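Local coordinates for sulfur oxidation protein soxB (Thermus thermophilus, PDB 2WDD) that probably hydrolyses the sulfur-sulfur bond of cysteine S-thiosulfonate in the Sox sulfur oxidation pathway, as a dimanganese enzyme of the 5'-nucleotidase family, at residues G79-L85 with F98-G102; A106-R112 with L339-V345; V149-N153 with L176-R181. The contacts are given in a common frame with arbitrary orientation. Numbering follows the deposited sequence.

Contact 1: residues G79-L85 with F98-G102; sequences GTPLAYL and FGPIG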
loop_
_atom_site.group_PDB
_atom_site.type_symbol
_atom_site.label_atom_id
_atom_site.label_comp_id
_atom_site.label_asym_id
_atom_site.label_seq_id
_atom_site.Cartn_x
_atom_site.Cartn_y
_atom_site.Cartn_z
ATOM N N GLY A 79 15.881 -17.927 -0.080
ATOM C CA GLY A 79 15.050 -19.116 -0.076
ATOM C C GLY A 79 14.240 -19.378 1.176
ATOM O O GLY A 79 13.529 -20.379 1.246
ATOM N N THR A 80 14.323 -18.480 2.148
ATOM C CA THR A 80 13.576 -18.625 3.391
ATOM C C THR A 80 12.187 -18.016 3.245
ATOM O O THR A 80 11.945 -17.202 2.352
ATOM C CB THR A 80 14.304 -17.918 4.532
ATOM O OG1 THR A 80 14.513 -16.545 4.167
ATOM C CG2 THR A 80 15.660 -18.578 4.795
ATOM N N PRO A 81 11.273 -18.353 4.171
ATOM C CA PRO A 81 9.943 -17.742 4.111
ATOM C C PRO A 81 10.047 -16.220 4.194
ATOM O O PRO A 81 9.310 -15.510 3.514
ATOM C CB PRO A 81 9.240 -18.305 5.348
ATOM C CG PRO A 81 9.899 -19.631 5.574
ATOM C CD PRO A 81 11.329 -19.498 5.105
ATOM N N LEU A 82 10.975 -15.703 4.998
ATOM C CA LEU A 82 11.113 -14.247 5.068
ATOM C C LEU A 82 11.608 -13.695 3.731
ATOM O O LEU A 82 11.152 -12.638 3.294
ATOM C CB LEU A 82 12.036 -13.812 6.207
ATOM C CG LEU A 82 12.133 -12.295 6.415
ATOM C CD1 LEU A 82 10.750 -11.664 6.481
ATOM C CD2 LEU A 82 12.929 -11.985 7.692
ATOM N N ALA A 83 12.533 -14.402 3.077
ATOM C CA ALA A 83 13.036 -13.950 1.782
ATOM C C ALA A 83 11.889 -13.891 0.768
ATOM O O ALA A 83 11.805 -12.970 -0.044
ATOM C CB ALA A 83 14.147 -14.876 1.278
ATOM N N TYR A 84 11.002 -14.874 0.837
ATOM C CA TYR A 84 9.824 -14.936 -0.041
ATOM C C TYR A 84 8.959 -13.675 0.121
ATOM O O TYR A 84 8.493 -13.104 -0.865
ATOM C CB TYR A 84 9.014 -16.192 0.307
ATOM C CG TYR A 84 7.613 -16.275 -0.266
ATOM C CD1 TYR A 84 7.348 -15.954 -1.597
ATOM C CD2 TYR A 84 6.564 -16.752 0.509
ATOM C CE1 TYR A 84 6.058 -16.083 -2.131
ATOM C CE2 TYR A 84 5.284 -16.849 0.004
ATOM C CZ TYR A 84 5.028 -16.535 -1.318
ATOM O OH TYR A 84 3.738 -16.666 -1.826
ATOM N N LEU A 85 8.757 -13.234 1.355
ATOM C CA LEU A 85 7.961 -12.030 1.593
ATOM C C LEU A 85 8.707 -10.758 1.178
ATOM O O LEU A 85 8.129 -9.800 0.660
ATOM C CB LEU A 85 7.646 -11.901 3.089
ATOM C CG LEU A 85 6.329 -12.524 3.574
ATOM C CD1 LEU A 85 6.268 -14.012 3.289
ATOM C CD2 LEU A 85 6.139 -12.239 5.064
ATOM N N PHE A 98 6.051 -22.135 -0.576
ATOM C CA PHE A 98 5.433 -21.749 0.687
ATOM C C PHE A 98 3.940 -21.475 0.625
ATOM O O PHE A 98 3.286 -21.389 1.656
ATOM C CB PHE A 98 6.156 -20.535 1.278
ATOM C CG PHE A 98 7.610 -20.784 1.586
ATOM C CD1 PHE A 98 7.993 -21.832 2.421
ATOM C CD2 PHE A 98 8.600 -20.021 0.983
ATOM C CE1 PHE A 98 9.337 -22.081 2.673
ATOM C CE2 PHE A 98 9.939 -20.245 1.247
ATOM C CZ PHE A 98 10.311 -21.271 2.112
ATOM N N GLY A 99 3.403 -21.315 -0.579
ATOM C CA GLY A 99 1.984 -21.045 -0.696
ATOM C C GLY A 99 1.646 -19.568 -0.664
ATOM O O GLY A 99 2.529 -18.712 -0.542
ATOM N N PRO A 100 0.355 -19.242 -0.810
ATOM C CA PRO A 100 -0.100 -17.850 -0.826
ATOM C C PRO A 100 0.070 -17.200 0.540
ATOM O O PRO A 100 0.152 -17.879 1.577
ATOM C CB PRO A 100 -1.595 -17.987 -1.149
ATOM C CG PRO A 100 -1.961 -19.313 -0.561
ATOM C CD PRO A 100 -0.773 -20.192 -0.828
ATOM N N ILE A 101 0.068 -15.870 0.530
ATOM C CA ILE A 101 0.164 -15.084 1.751
ATOM C C ILE A 101 -1.204 -14.476 2.073
ATOM O O ILE A 101 -2.136 -14.503 1.253
ATOM C CB ILE A 101 1.253 -13.988 1.653
ATOM C CG1 ILE A 101 1.040 -13.078 0.439
ATOM C CG2 ILE A 101 2.646 -14.612 1.610
ATOM C CD1 ILE A 101 -0.122 -12.104 0.595
ATOM N N GLY A 102 -1.317 -13.935 3.275
ATOM C CA GLY A 102 -2.519 -13.241 3.685
ATOM C C GLY A 102 -3.778 -14.066 3.802
ATOM O O GLY A 102 -3.746 -15.280 4.047
#
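Two aromatic side chains do most of the filling where the start of the helix at 81-85 meets the irregular segment that follows Phe98. Phe98 points toward the helix and occupies the hollow formed by Gly79, Thr80 and Pro81. The proline lies over one face of the ring, its CG 4.1 Å from the ring centroid in a CH-pi contact and its CD 3.6 Å from Phe98 CZ. Gly79 O lies near the ring plane at its edge, 3.4 Å from Phe98 CZ, whereas Thr80 C is 3.7 Å from Phe98 CE2.

Tyr84 reaches in the reverse direction. Its ring slots between Phe98 and Ile101, with Tyr84 CD2 3.9 Å from Phe98 CD2 and Tyr84 CE2 3.8 Å from Ile101 CG2; the two aromatic planes meet obliquely at 36°. Ile101 CG2 also touches Leu85 CD1 at 4.0 Å. Tyr84 OH donates to Gly99 O at 2.7 Å. Gly99 leaves the preceding helix with positive phi, a conformation in which a CB would clash with Pro100 CD.

Thr80 caps the helix that carries Tyr84, its OG1 accepting from Ala83 N at 3.1 Å, and the same hydroxyl also bonds Glu77 O. The side chain of Ile101 is about 11 Å from those of the manganese ligands His38 and His288, near but outside the site. Helix 91-98 contributes Leu94 and Ala95 to the walls around Tyr84, while Leu82 and Leu85 pack on strand 323-333, at one edge of the probable metallophosphoesterase-type sheet. As plain packing, the contact joins helix 81-86 to the connection between helices 91-98 and 104-120.

Contact 2: residues A106-R112 with L339-V345; sequences ALTALIR and LPKAEDV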
loop_
_atom_site.group_PDB
_atom_site.type_symbol
_atom_site.label_atom_id
_atom_site.label_comp_id
_atom_site.label_asym_id
_atom_site.label_seq_id
_atom_site.Cartn_x
_atom_site.Cartn_y
_atom_site.Cartn_z
ATOM N N ALA A 106 -6.299 -16.504 7.864
ATOM C CA ALA A 106 -4.952 -16.770 8.357
ATOM C C ALA A 106 -4.380 -15.631 9.203
ATOM O O ALA A 106 -3.720 -15.877 10.213
ATOM C CB ALA A 106 -4.025 -17.106 7.211
ATOM N N LEU A 107 -4.631 -14.385 8.803
ATOM C CA LEU A 107 -4.132 -13.247 9.576
ATOM C C LEU A 107 -4.764 -13.269 10.968
ATOM O O LEU A 107 -4.098 -13.021 11.972
ATOM C CB LEU A 107 -4.405 -11.921 8.846
ATOM C CG LEU A 107 -4.044 -10.610 9.561
ATOM C CD1 LEU A 107 -2.567 -10.564 9.964
ATOM C CD2 LEU A 107 -4.413 -9.393 8.721
ATOM N N THR A 108 -6.050 -13.603 11.027
ATOM C CA THR A 108 -6.743 -13.709 12.317
ATOM C C THR A 108 -6.157 -14.839 13.160
ATOM O O THR A 108 -5.903 -14.662 14.353
ATOM C CB THR A 108 -8.241 -13.907 12.109
ATOM O OG1 THR A 108 -8.766 -12.792 11.383
ATOM C CG2 THR A 108 -8.957 -14.024 13.449
ATOM N N ALA A 109 -5.934 -15.993 12.539
ATOM C CA ALA A 109 -5.362 -17.138 13.247
ATOM C C ALA A 109 -4.010 -16.770 13.859
ATOM O O ALA A 109 -3.726 -17.092 15.018
ATOM C CB ALA A 109 -5.210 -18.327 12.298
ATOM N N LEU A 110 -3.186 -16.076 13.079
ATOM C CA LEU A 110 -1.871 -15.657 13.544
ATOM C C LEU A 110 -1.952 -14.630 14.674
ATOM O O LEU A 110 -1.271 -14.752 15.691
ATOM C CB LEU A 110 -1.044 -15.110 12.377
ATOM C CG LEU A 110 0.386 -14.680 12.724
ATOM C CD1 LEU A 110 1.131 -15.813 13.435
ATOM C CD2 LEU A 110 1.110 -14.262 11.454
ATOM N N ILE A 111 -2.783 -13.605 14.505
ATOM C CA ILE A 111 -2.933 -12.591 15.541
ATOM C C ILE A 111 -3.388 -13.253 16.840
ATOM O O ILE A 111 -2.874 -12.949 17.914
ATOM C CB ILE A 111 -3.934 -11.492 15.106
ATOM C CG1 ILE A 111 -3.337 -10.652 13.971
ATOM C CG2 ILE A 111 -4.341 -10.609 16.293
ATOM C CD1 ILE A 111 -4.339 -9.741 13.283
ATOM N N ARG A 112 -4.366 -14.145 16.737
ATOM C CA ARG A 112 -4.887 -14.817 17.927
ATOM C C ARG A 112 -3.825 -15.688 18.582
ATOM O O ARG A 112 -3.706 -15.723 19.805
ATOM C CB ARG A 112 -6.123 -15.644 17.575
ATOM C CG ARG A 112 -7.352 -14.792 17.384
ATOM C CD ARG A 112 -8.538 -15.616 16.968
ATOM N NE ARG A 112 -9.705 -14.772 16.747
ATOM C CZ ARG A 112 -10.800 -15.164 16.107
ATOM N NH1 ARG A 112 -10.879 -16.397 15.628
ATOM N NH2 ARG A 112 -11.810 -14.324 15.948
ATOM N N LEU A 339 -0.726 -22.172 8.830
ATOM C CA LEU A 339 -1.419 -21.661 9.996
ATOM C C LEU A 339 -2.743 -22.385 10.155
ATOM O O LEU A 339 -3.334 -22.853 9.179
ATOM C CB LEU A 339 -1.687 -20.165 9.826
ATOM C CG LEU A 339 -0.459 -19.272 9.954
ATOM C CD1 LEU A 339 -0.760 -17.876 9.400
ATOM C CD2 LEU A 339 -0.003 -19.202 11.406
ATOM N N PRO A 340 -3.241 -22.460 11.393
ATOM C CA PRO A 340 -4.541 -23.094 11.623
ATOM C C PRO A 340 -5.638 -22.164 11.122
ATOM O O PRO A 340 -5.393 -20.981 10.857
ATOM C CB PRO A 340 -4.612 -23.206 13.148
ATOM C CG PRO A 340 -3.664 -22.183 13.659
ATOM C CD PRO A 340 -2.557 -22.119 12.650
ATOM N N LYS A 341 -6.849 -22.691 10.990
ATOM C CA LYS A 341 -7.957 -21.884 10.511
ATOM C C LYS A 341 -8.580 -21.062 11.627
ATOM O O LYS A 341 -8.601 -21.482 12.783
ATOM C CB LYS A 341 -9.042 -22.783 9.907
ATOM C CG LYS A 341 -8.558 -23.696 8.800
ATOM C CD LYS A 341 -8.707 -23.032 7.447
ATOM C CE LYS A 341 -9.298 -23.988 6.426
ATOM N NZ LYS A 341 -9.600 -23.300 5.142
ATOM N N ALA A 342 -9.092 -19.890 11.266
ATOM C CA ALA A 342 -9.876 -19.070 12.179
ATOM C C ALA A 342 -11.295 -19.369 11.690
ATOM O O ALA A 342 -11.757 -18.796 10.707
ATOM C CB ALA A 342 -9.545 -17.581 12.007
ATOM N N GLU A 343 -11.925 -20.370 12.300
ATOM C CA GLU A 343 -13.227 -20.845 11.853
ATOM C C GLU A 343 -14.332 -19.809 11.738
ATOM O O GLU A 343 -15.102 -19.839 10.781
ATOM C CB GLU A 343 -13.684 -22.063 12.660
ATOM C CG GLU A 343 -12.715 -23.240 12.585
ATOM C CD GLU A 343 -12.612 -23.837 11.190
ATOM O OE1 GLU A 343 -13.225 -23.290 10.248
ATOM O OE2 GLU A 343 -11.908 -24.858 11.034
ATOM N N ASP A 344 -14.417 -18.900 12.707
ATOM C CA ASP A 344 -15.441 -17.863 12.670
ATOM C C ASP A 344 -15.271 -16.945 11.465
ATOM O O ASP A 344 -16.254 -16.526 10.842
ATOM C CB ASP A 344 -15.514 -17.066 13.982
ATOM C CG ASP A 344 -14.178 -16.446 14.388
ATOM O OD1 ASP A 344 -13.119 -16.890 13.896
ATOM O OD2 ASP A 344 -14.205 -15.529 15.240
ATOM N N VAL A 345 -14.016 -16.654 11.123
ATOM C CA VAL A 345 -13.723 -15.806 9.981
ATOM C C VAL A 345 -14.051 -16.516 8.673
ATOM O O VAL A 345 -14.616 -15.917 7.760
ATOM C CB VAL A 345 -12.259 -15.320 9.998
ATOM C CG1 VAL A 345 -11.942 -14.543 8.719
ATOM C CG2 VAL A 345 -12.005 -14.465 11.236
#
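The polar part of this contact is a bidentate salt bridge at its margin, between Arg112 and Asp344. Arg112 NH1 donates to Asp344 OD1 at 2.9 Å and Arg112 NH2 to Asp344 OD2 at 2.8 Å, both with good angles, so the carboxylate meets the guanidinium at its edge. Arg112 NH2 also donates to Leu154 O of helix 146-155, which brings a third helix into the network, and Asp344 OD1 accepts a weak bond from Val345 N. The hydroxyl of Thr108 is satisfied outside the two segments, by Met104 O and Trp151 NE1; across the contact, Thr108 OG1 merely lies 3.6 Å from Val345 CG2.

Small side chains permit the close approach of the backbones, with the CA atoms of Ala109 and Ala342 5.0 Å apart. Ala109 CB comes to 3.0 Å from Pro340 O, a tight van der Waals contact, and Ala342 CB lies 3.9 Å from Thr108 CG2. Leu339 closes the other end, its CD1 4.0 Å from Ala106 CB and 4.1 Å from Leu110 CB.

Ala342 is the N-cap residue of helix 343-353. Here the non-helical lead-in to that helix packs across helix 104-120, in what is, by family, the N-terminal metallophosphoesterase-type domain: Leu107 and Ile111 of helix 104-120 pack on strand 29-34 of its central sheet, while Leu339-Val345 covers another part of the helix surface.

Contact 3: residues V149-N153 with L176-R181; sequences VRWQN and LLGLFR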
loop_
_atom_site.group_PDB
_atom_site.type_symbol
_atom_site.label_atom_id
_atom_site.label_comp_id
_atom_site.label_asym_id
_atom_site.label_seq_id
_atom_site.Cartn_x
_atom_site.Cartn_y
_atom_site.Cartn_z
ATOM N N VAL A 149 -14.909 -4.120 8.155
ATOM C CA VAL A 149 -15.052 -3.633 9.531
ATOM C C VAL A 149 -15.533 -4.776 10.414
ATOM O O VAL A 149 -15.042 -4.966 11.531
ATOM C CB VAL A 149 -16.020 -2.435 9.617
ATOM C CG1 VAL A 149 -16.208 -2.017 11.078
ATOM C CG2 VAL A 149 -15.512 -1.263 8.776
ATOM N N ARG A 150 -16.491 -5.546 9.915
ATOM C CA ARG A 150 -16.986 -6.679 10.690
ATOM C C ARG A 150 -15.862 -7.665 10.961
ATOM O O ARG A 150 -15.789 -8.251 12.039
ATOM C CB ARG A 150 -18.178 -7.357 10.008
ATOM C CG ARG A 150 -19.426 -6.483 10.019
ATOM C CD ARG A 150 -20.696 -7.229 9.625
ATOM N NE ARG A 150 -21.861 -6.342 9.668
ATOM C CZ ARG A 150 -22.510 -6.000 10.780
ATOM N NH1 ARG A 150 -22.136 -6.497 11.951
ATOM N NH2 ARG A 150 -23.540 -5.166 10.724
ATOM N N TRP A 151 -14.948 -7.809 10.005
ATOM C CA TRP A 151 -13.803 -8.675 10.224
ATOM C C TRP A 151 -12.876 -8.091 11.299
ATOM O O TRP A 151 -12.419 -8.810 12.195
ATOM C CB TRP A 151 -13.032 -8.945 8.930
ATOM C CG TRP A 151 -11.689 -9.485 9.245
ATOM C CD1 TRP A 151 -11.407 -10.728 9.746
ATOM C CD2 TRP A 151 -10.456 -8.759 9.259
ATOM N NE1 TRP A 151 -10.068 -10.834 10.014
ATOM C CE2 TRP A 151 -9.463 -9.632 9.747
ATOM C CE3 TRP A 151 -10.092 -7.456 8.905
ATOM C CZ2 TRP A 151 -8.123 -9.253 9.862
ATOM C CZ3 TRP A 151 -8.764 -7.080 9.025
ATOM C CH2 TRP A 151 -7.799 -7.973 9.510
ATOM N N GLN A 152 -12.615 -6.785 11.241
ATOM C CA GLN A 152 -11.764 -6.171 12.260
ATOM C C GLN A 152 -12.343 -6.465 13.643
ATOM O O GLN A 152 -11.611 -6.726 14.602
ATOM C CB GLN A 152 -11.677 -4.658 12.067
ATOM C CG GLN A 152 -10.775 -4.185 10.932
ATOM C CD GLN A 152 -10.876 -2.681 10.750
ATOM O OE1 GLN A 152 -11.972 -2.144 10.601
ATOM N NE2 GLN A 152 -9.747 -1.989 10.820
ATOM N N ASN A 153 -13.670 -6.444 13.728
ATOM C CA ASN A 153 -14.353 -6.700 14.992
ATOM C C ASN A 153 -14.198 -8.150 15.454
ATOM O O ASN A 153 -14.118 -8.414 16.657
ATOM C CB ASN A 153 -15.830 -6.325 14.877
ATOM C CG ASN A 153 -16.048 -4.826 14.882
ATOM O OD1 ASN A 153 -15.129 -4.055 15.163
ATOM N ND2 ASN A 153 -17.267 -4.402 14.562
ATOM N N LEU A 176 -19.393 3.602 9.335
ATOM C CA LEU A 176 -18.529 2.476 9.627
ATOM C C LEU A 176 -17.787 2.609 10.951
ATOM O O LEU A 176 -17.540 1.615 11.624
ATOM C CB LEU A 176 -17.566 2.217 8.467
ATOM C CG LEU A 176 -18.260 1.695 7.205
ATOM C CD1 LEU A 176 -17.240 1.507 6.077
ATOM C CD2 LEU A 176 -18.975 0.387 7.524
ATOM N N LEU A 177 -17.468 3.838 11.336
ATOM C CA LEU A 177 -16.792 4.065 12.612
ATOM C C LEU A 177 -17.752 3.731 13.750
ATOM O O LEU A 177 -17.326 3.375 14.849
ATOM C CB LEU A 177 -16.275 5.499 12.701
ATOM C CG LEU A 177 -14.976 5.737 11.919
ATOM C CD1 LEU A 177 -14.515 7.191 11.994
ATOM C CD2 LEU A 177 -13.875 4.800 12.389
ATOM N N GLY A 178 -19.052 3.813 13.477
ATOM C CA GLY A 178 -20.033 3.448 14.483
ATOM C C GLY A 178 -19.981 1.950 14.719
ATOM O O GLY A 178 -20.165 1.472 15.842
ATOM N N LEU A 179 -19.734 1.200 13.650
ATOM C CA LEU A 179 -19.659 -0.249 13.726
ATOM C C LEU A 179 -18.317 -0.735 14.289
ATOM O O LEU A 179 -18.269 -1.702 15.033
ATOM C CB LEU A 179 -19.920 -0.872 12.347
ATOM C CG LEU A 179 -19.813 -2.395 12.216
ATOM C CD1 LEU A 179 -20.920 -3.085 13.034
ATOM C CD2 LEU A 179 -19.901 -2.798 10.744
ATOM N N PHE A 180 -17.235 -0.071 13.895
ATOM C CA PHE A 180 -15.880 -0.396 14.354
ATOM C C PHE A 180 -15.777 -0.366 15.886
ATOM O O PHE A 180 -16.019 0.662 16.505
ATOM C CB PHE A 180 -14.916 0.617 13.721
ATOM C CG PHE A 180 -13.460 0.374 14.035
ATOM C CD1 PHE A 180 -12.868 -0.843 13.755
ATOM C CD2 PHE A 180 -12.684 1.386 14.592
ATOM C CE1 PHE A 180 -11.519 -1.050 14.025
ATOM C CE2 PHE A 180 -11.343 1.185 14.868
ATOM C CZ PHE A 180 -10.760 -0.028 14.580
ATOM N N ARG A 181 -15.403 -1.495 16.490
ATOM C CA ARG A 181 -15.319 -1.578 17.951
ATOM C C ARG A 181 -13.999 -1.077 18.522
ATOM O O ARG A 181 -13.882 -0.829 19.719
ATOM C CB ARG A 181 -15.646 -2.986 18.439
ATOM C CG ARG A 181 -17.107 -3.373 18.210
ATOM C CD ARG A 181 -17.344 -4.857 18.444
ATOM N NE ARG A 181 -16.862 -5.284 19.756
ATOM C CZ ARG A 181 -17.560 -5.162 20.879
ATOM N NH1 ARG A 181 -18.774 -4.631 20.852
ATOM N NH2 ARG A 181 -17.042 -5.573 22.031
HETATM O O HOH W 1 -14.203 -6.462 18.680
#
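Two hydrogen bonds made by one side-chain amide link these segments. Asn153 ND2 donates to Leu179 O and Asn153 OD1 accepts from Arg181 N, both at 2.9 Å. The asparagine thereby straddles the point where the chain stops being helical, at Phe180, and it occupies a carbonyl and an amide of the backbone there. A water adds a longer bridge, donating to Asn153 O at 2.8 Å and accepting from Arg181 NE at 3.1 Å.

The apolar contacts gather on Val149, which points toward the second segment. Its CG2 is 4.0 Å from Leu176 CD2, and its CG1 lies 3.8 Å from Leu179 CD2 and 3.9 Å from Phe180 CB. Val149 CG1 also sits near the plane of the Phe180 ring, at its edge.

Contacts between polar groups and carbon complete the interface. Arg150 lays one face of its guanidinium on Leu179, with Arg150 NH1 3.8 Å from Leu179 CD1, while its NE makes a salt bridge to Glu146. Gln152 OE1 approaches Phe180 CD1 to 3.5 Å, but the polar partners of this amide are Asp129 and Trp134. The Gln152 side chain lies about 10 Å from that of the manganese ligand Asp132, outside the site.

In the probable metallophosphoesterase-type domain, the contact lashes helix 146-155 to the C-terminal end of helix 170-179, just before the short edge strand 183-184. Gln152 and Phe180 both pack on Met160 of the neighbouring strand 159-160, and Trp134 lies against Val149 and Leu176. On another side of helix 146-155, Trp151 faces helices 104-120 and 343-353.

From the N terminus, contact 1 closes first, a short loop that is largely helix 91-98 and returns to helix 81-86. Two residues after Phe98-Gly102 ends, helix 104-120 begins and opens contact 2, whose partner arrives only at 339-345, after both six-stranded sheets that include strands 29-34 and 257-262 have been completed. Contact 3 closes within that long excursion, between helices 146-155 and 170-179, so contacts 2 and 3 nest while contact 1 precedes both. Contacts 2 and 3 also touch: Trp151 NE1 probably hydrogen-bonds Thr108 OG1 at 2.7 Å, and the indole packs on Leu107 and Val345, joining helices 104-120, 146-155 and 343-353.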